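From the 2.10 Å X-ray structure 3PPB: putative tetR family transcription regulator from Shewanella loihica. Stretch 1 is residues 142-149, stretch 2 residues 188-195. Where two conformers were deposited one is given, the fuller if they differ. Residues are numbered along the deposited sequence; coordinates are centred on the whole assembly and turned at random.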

ATOM      1  N   SER A 142      -7.007  12.830  25.619  1.00 40.66           N
ATOM      2  CA  SER A 142      -8.411  12.800  26.059  1.00 40.58           C
ATOM      3  C   SER A 142      -8.859  11.393  26.504  1.00 45.44           C
ATOM      4  O   SER A 142      -9.993  11.226  26.963  1.00 45.20           O
ATOM      5  CB  SER A 142      -9.328  13.302  24.949  1.00 41.45           C
ATOM      6  OG  SER A 142      -9.341  12.395  23.862  1.00 48.39           O
ATOM      7  N   GLY A 143      -7.979  10.406  26.347  1.00 40.29           N
ATOM      8  CA  GLY A 143      -8.262   9.025  26.707  1.00 39.03           C
ATOM      9  C   GLY A 143      -9.121   8.274  25.714  1.00 41.47           C
ATOM     10  O   GLY A 143      -9.678   7.239  26.070  1.00 40.97           O
ATOM     11  N   GLU A 144      -9.250   8.781  24.464  1.00 37.06           N
ATOM     12  CA  GLU A 144     -10.014   8.105  23.420  1.00 36.69           C
ATOM     13  C   GLU A 144      -9.138   7.162  22.597  1.00 36.16           C
ATOM     14  O   GLU A 144      -9.637   6.149  22.140  1.00 32.65           O
ATOM     15  CB  GLU A 144     -10.664   9.115  22.453  1.00 39.06           C
ATOM     16  CG  GLU A 144     -11.824   9.893  23.040  1.00 53.20           C
ATOM     17  CD  GLU A 144     -12.283  11.009  22.126  1.00 71.66           C
ATOM     18  OE1 GLU A 144     -11.690  12.111  22.196  1.00 64.03           O
ATOM     19  OE2 GLU A 144     -13.207  10.769  21.313  1.00 59.36           O
ATOM     20  N   LEU A 145      -7.850   7.515  22.373  1.00 32.01           N
ATOM     21  CA  LEU A 145      -6.950   6.723  21.529  1.00 30.50           C
ATOM     22  C   LEU A 145      -5.854   6.039  22.331  1.00 34.28           C
ATOM     23  O   LEU A 145      -5.353   6.591  23.306  1.00 34.46           O
ATOM     24  CB  LEU A 145      -6.324   7.597  20.408  1.00 28.96           C
ATOM     25  CG  LEU A 145      -7.312   8.338  19.492  1.00 31.83           C
ATOM     26  CD1 LEU A 145      -6.587   9.144  18.420  1.00 29.59           C
ATOM     27  CD2 LEU A 145      -8.347   7.383  18.888  1.00 33.62           C
ATOM     28  N   ALA A 146      -5.507   4.819  21.920  1.00 29.91           N
ATOM     29  CA  ALA A 146      -4.458   4.007  22.528  1.00 29.33           C
ATOM     30  C   ALA A 146      -3.094   4.685  22.380  1.00 32.17           C
ATOM     31  O   ALA A 146      -2.868   5.499  21.461  1.00 30.33           O
ATOM     32  CB  ALA A 146      -4.428   2.633  21.879  1.00 29.69           C
ATOM     33  N   GLU A 147      -2.185   4.347  23.292  1.00 29.88           N
ATOM     34  CA  GLU A 147      -0.861   4.946  23.310  1.00 31.04           C
ATOM     35  C   GLU A 147       0.167   4.045  22.657  1.00 36.98           C
ATOM     36  O   GLU A 147       0.972   3.417  23.345  1.00 39.37           O
ATOM     37  CB  GLU A 147      -0.442   5.300  24.741  1.00 33.43           C
ATOM     38  CG  GLU A 147      -1.366   6.327  25.349  1.00 41.12           C
ATOM     39  CD  GLU A 147      -1.161   6.512  26.817  1.00 40.79           C
ATOM     40  OE1 GLU A 147      -1.853   5.817  27.588  1.00 37.01           O
ATOM     41  OE2 GLU A 147      -0.323   7.356  27.192  1.00 41.10           O
ATOM     42  N   TYR A 148       0.146   4.001  21.326  1.00 30.52           N
ATOM     43  CA  TYR A 148       1.157   3.244  20.568  1.00 29.30           C
ATOM     44  C   TYR A 148       2.156   4.256  20.008  1.00 31.28           C
ATOM     45  O   TYR A 148       1.798   5.435  20.014  1.00 30.95           O
ATOM     46  CB  TYR A 148       0.503   2.421  19.443  1.00 28.06           C
ATOM     47  CG  TYR A 148      -0.708   1.602  19.851  1.00 27.50           C
ATOM     48  CD1 TYR A 148      -0.657   0.732  20.940  1.00 29.78           C
ATOM     49  CD2 TYR A 148      -1.885   1.649  19.111  1.00 26.59           C
ATOM     50  CE1 TYR A 148      -1.768  -0.028  21.316  1.00 30.11           C
ATOM     51  CE2 TYR A 148      -2.988   0.864  19.451  1.00 26.99           C
ATOM     52  CZ  TYR A 148      -2.929   0.035  20.563  1.00 32.22           C
ATOM     53  OH  TYR A 148      -4.031  -0.702  20.930  1.00 27.74           O
ATOM     54  N   PRO A 149       3.377   3.889  19.519  1.00 28.95           N
ATOM     55  CA  PRO A 149       4.268   4.912  18.927  1.00 30.14           C
ATOM     56  C   PRO A 149       3.516   5.681  17.842  1.00 31.97           C
ATOM     57  O   PRO A 149       2.845   5.057  17.015  1.00 29.94           O
ATOM     58  CB  PRO A 149       5.428   4.076  18.387  1.00 32.91           C
ATOM     59  CG  PRO A 149       5.458   2.881  19.299  1.00 35.47           C
ATOM     60  CD  PRO A 149       4.007   2.555  19.423  1.00 29.96           C
TER
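Stretch 2, residues 188-195: FWNAMAVR

Two backbone segments need not form a sheet to satisfy one another; a single β-bridge can suffice where a chain end settles against a loop. The C-terminal residues of this putative TetR-family regulator offer a compact example. Stretch 2 enters as the last part of a helix, and from Ala193 onward its backbone is extended, with phi/psi of -62/148° at Ala193 and -64/146° at Val194. Stretch 1 contains no regular helix or strand. Its Gly143 has just left a preceding helix through a Schellman motif, with the positive phi (78°) that glycine tolerates best, and from Leu145 the chain is extended as well.

The extended parts meet at Leu145 and Ala193, whose CA atoms lie 4.3 Å apart and whose backbones form the bridge. Two hydrogen bonds hold the bridge, where the two segments cross steeply rather than lying alongside each other: Val194 N donates to Glu144 O at 3.0 Å, and Ala146 N donates to Met192 O at 2.7 Å. Both are nearly straight, with angles of 166° at the hydrogen. Thus the residues flanking Leu145 bond to the residues flanking Ala193, while the two central residues bring their CA atoms inward. Each acceptor also receives a CA-H...O contact, from Ala193 CA to Glu144 O and from Leu145 CA to Met192 O, both at 3.4 Å. Two carbonyl oxygens are thereby each approached by a peptide NH and a neighbouring CA-H group.

At the helix end, Ala193 N donates to Trp189 O at 2.9 Å, and Met192 N makes a weak bond to the same oxygen at 3.1 Å. Met192 O, with no residue four places on to donate to it, accepts from Ala146 N, and Val194 N finds its acceptor in Glu144.

A water satisfies further carbonyls. It donates to Ala191 O at 2.6 Å and to Ala193 O at 2.9 Å, and accepts from Tyr148 OH at 2.7 Å. The hydroxyl of Tyr148 is therefore linked to the opposing backbone through solvent, while its ring approaches more directly, edge-on, with Tyr148 CE2 3.9 Å from Ala191 O. Within stretch 1, a weak bond of 3.4 Å from Tyr148 N to Ala146 O spans the segment beyond the bridge.

Apolar packing accompanies this polar pairing. The CA-to-CB bond of Leu145 points away from stretch 2 overall, yet the end of the side chain comes nearer: Leu145 CD2 reaches Trp189 CH2 at 3.7 Å and Met192 CB, of a selenomethionine, at 3.9 Å. The methyl lies over the face of the indole six-membered ring, 4.0 Å from Leu145 CD2 to the centroid of the Trp189 ring, in a CH-pi contact. Val194 packs along the backbone of stretch 1, with Val194 CG2 3.2 Å from Gly143 O and Val194 CG1 3.4 Å from Leu145 O. These are van der Waals approaches to carbonyl oxygens; the direct hydrogen bonds between the stretches are made by peptide groups, and the water links the two stretches through the Tyr148 hydroxyl.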

ATOM      1  N   PHE A 188     -11.021   1.677  10.767  1.00 23.65           N
ATOM      2  CA  PHE A 188     -10.059   2.768  10.960  1.00 23.94           C
ATOM      3  C   PHE A 188     -10.003   3.229  12.442  1.00 30.08           C
ATOM      4  O   PHE A 188      -8.922   3.256  13.031  1.00 29.47           O
ATOM      5  CB  PHE A 188     -10.423   3.937  10.036  1.00 25.17           C
ATOM      6  CG  PHE A 188      -9.579   5.173  10.225  1.00 27.63           C
ATOM      7  CD1 PHE A 188      -8.266   5.215   9.772  1.00 32.91           C
ATOM      8  CD2 PHE A 188     -10.115   6.317  10.810  1.00 29.95           C
ATOM      9  CE1 PHE A 188      -7.499   6.379   9.914  1.00 34.39           C
ATOM     10  CE2 PHE A 188      -9.342   7.467  10.977  1.00 33.20           C
ATOM     11  CZ  PHE A 188      -8.039   7.493  10.531  1.00 32.64           C
ATOM     12  N   TRP A 189     -11.162   3.610  13.020  1.00 26.86           N
ATOM     13  CA  TRP A 189     -11.260   4.094  14.385  1.00 26.84           C
ATOM     14  C   TRP A 189     -10.865   3.024  15.406  1.00 32.34           C
ATOM     15  O   TRP A 189     -10.074   3.317  16.310  1.00 32.81           O
ATOM     16  CB  TRP A 189     -12.693   4.599  14.689  1.00 25.52           C
ATOM     17  CG  TRP A 189     -12.791   5.221  16.056  1.00 26.20           C
ATOM     18  CD1 TRP A 189     -13.350   4.665  17.173  1.00 29.24           C
ATOM     19  CD2 TRP A 189     -12.272   6.505  16.462  1.00 25.76           C
ATOM     20  NE1 TRP A 189     -13.222   5.525  18.245  1.00 28.58           N
ATOM     21  CE2 TRP A 189     -12.557   6.658  17.837  1.00 29.59           C
ATOM     22  CE3 TRP A 189     -11.588   7.546  15.790  1.00 26.54           C
ATOM     23  CZ2 TRP A 189     -12.191   7.814  18.559  1.00 28.90           C
ATOM     24  CZ3 TRP A 189     -11.243   8.691  16.504  1.00 28.15           C
ATOM     25  CH2 TRP A 189     -11.558   8.822  17.868  1.00 29.24           C
ATOM     26  N   ASN A 190     -11.407   1.791  15.271  1.00 27.34           N
ATOM     27  CA  ASN A 190     -11.173   0.713  16.241  1.00 25.59           C
ATOM     28  C   ASN A 190      -9.723   0.254  16.292  1.00 27.29           C
ATOM     29  O   ASN A 190      -9.292  -0.250  17.334  1.00 26.27           O
ATOM     30  CB  ASN A 190     -12.119  -0.453  16.010  1.00 27.67           C
ATOM     31  CG  ASN A 190     -13.526  -0.089  16.390  1.00 38.09           C
ATOM     32  OD1 ASN A 190     -13.774   0.927  17.041  1.00 33.94           O
ATOM     33  ND2 ASN A 190     -14.487  -0.882  15.965  1.00 25.97           N
ATOM     34  N   ALA A 191      -8.950   0.456  15.215  1.00 22.31           N
ATOM     35  CA  ALA A 191      -7.519   0.122  15.277  1.00 22.25           C
ATOM     36  C   ALA A 191      -6.826   0.982  16.323  1.00 25.82           C
ATOM     37  O   ALA A 191      -6.002   0.473  17.067  1.00 26.41           O
ATOM     38  CB  ALA A 191      -6.847   0.349  13.909  1.00 22.26           C
HETATM   39  N   MSE A 192      -7.201   2.272  16.395  1.00 23.21           N
HETATM   40  CA  MSE A 192      -6.617   3.312  17.258  0.50 22.41           C
HETATM   41  C   MSE A 192      -7.233   3.459  18.633  1.00 28.78           C
HETATM   42  O   MSE A 192      -6.568   3.947  19.539  1.00 31.19           O
HETATM   43  CB  MSE A 192      -6.809   4.692  16.600  0.50 23.77           C
HETATM   44  CG  MSE A 192      -6.201   4.857  15.227  0.50 28.51           C
HETATM   45 SE   MSE A 192      -6.185   6.748  14.816  0.38 34.04          SE
HETATM   46  CE  MSE A 192      -8.096   7.044  14.473  0.50 30.16           C
ATOM     47  N   ALA A 193      -8.562   3.221  18.760  1.00 26.89           N
ATOM     48  CA  ALA A 193      -9.282   3.496  20.002  1.00 26.15           C
ATOM     49  C   ALA A 193      -8.771   2.662  21.171  1.00 32.56           C
ATOM     50  O   ALA A 193      -8.351   1.518  20.963  1.00 31.44           O
ATOM     51  CB  ALA A 193     -10.781   3.265  19.805  1.00 25.72           C
ATOM     52  N   VAL A 194      -8.827   3.235  22.407  1.00 31.88           N
ATOM     53  CA  VAL A 194      -8.438   2.550  23.650  1.00 33.77           C
ATOM     54  C   VAL A 194      -9.370   1.359  23.885  1.00 39.83           C
ATOM     55  O   VAL A 194     -10.576   1.447  23.597  1.00 38.88           O
ATOM     56  CB  VAL A 194      -8.452   3.446  24.926  1.00 40.40           C
ATOM     57  CG1 VAL A 194      -7.248   4.359  25.017  1.00 40.83           C
ATOM     58  CG2 VAL A 194      -9.755   4.226  25.062  1.00 40.90           C
ATOM     59  N   ARG A 195      -8.829   0.281  24.462  1.00 38.03           N
ATOM     60  CA  ARG A 195      -9.580  -0.922  24.845  1.00 42.61           C
ATOM     61  C   ARG A 195      -9.289  -1.261  26.308  1.00 47.22           C
ATOM     62  O   ARG A 195      -8.162  -0.952  26.761  1.00 49.94           O
ATOM     63  CB  ARG A 195      -9.223  -2.092  23.939  1.00 43.54           C
ATOM     64  CG  ARG A 195      -9.969  -2.021  22.602  1.00 56.24           C
ATOM     65  CD  ARG A 195     -10.103  -3.373  21.927  1.00 65.78           C
ATOM     66  NE  ARG A 195     -10.992  -4.270  22.665  1.00 74.87           N
ATOM     67  CZ  ARG A 195     -12.119  -4.789  22.182  1.00 88.36           C
ATOM     68  NH1 ARG A 195     -12.493  -4.538  20.931  1.00 76.64           N
ATOM     69  NH2 ARG A 195     -12.874  -5.568  22.944  1.00 65.67           N
ATOM     70  OXT ARG A 195     -10.189  -1.799  26.999  1.00 55.19           O
TER
HETATM   71  O   HOH W   1      -6.313  -0.052  19.641  1.00 21.02           O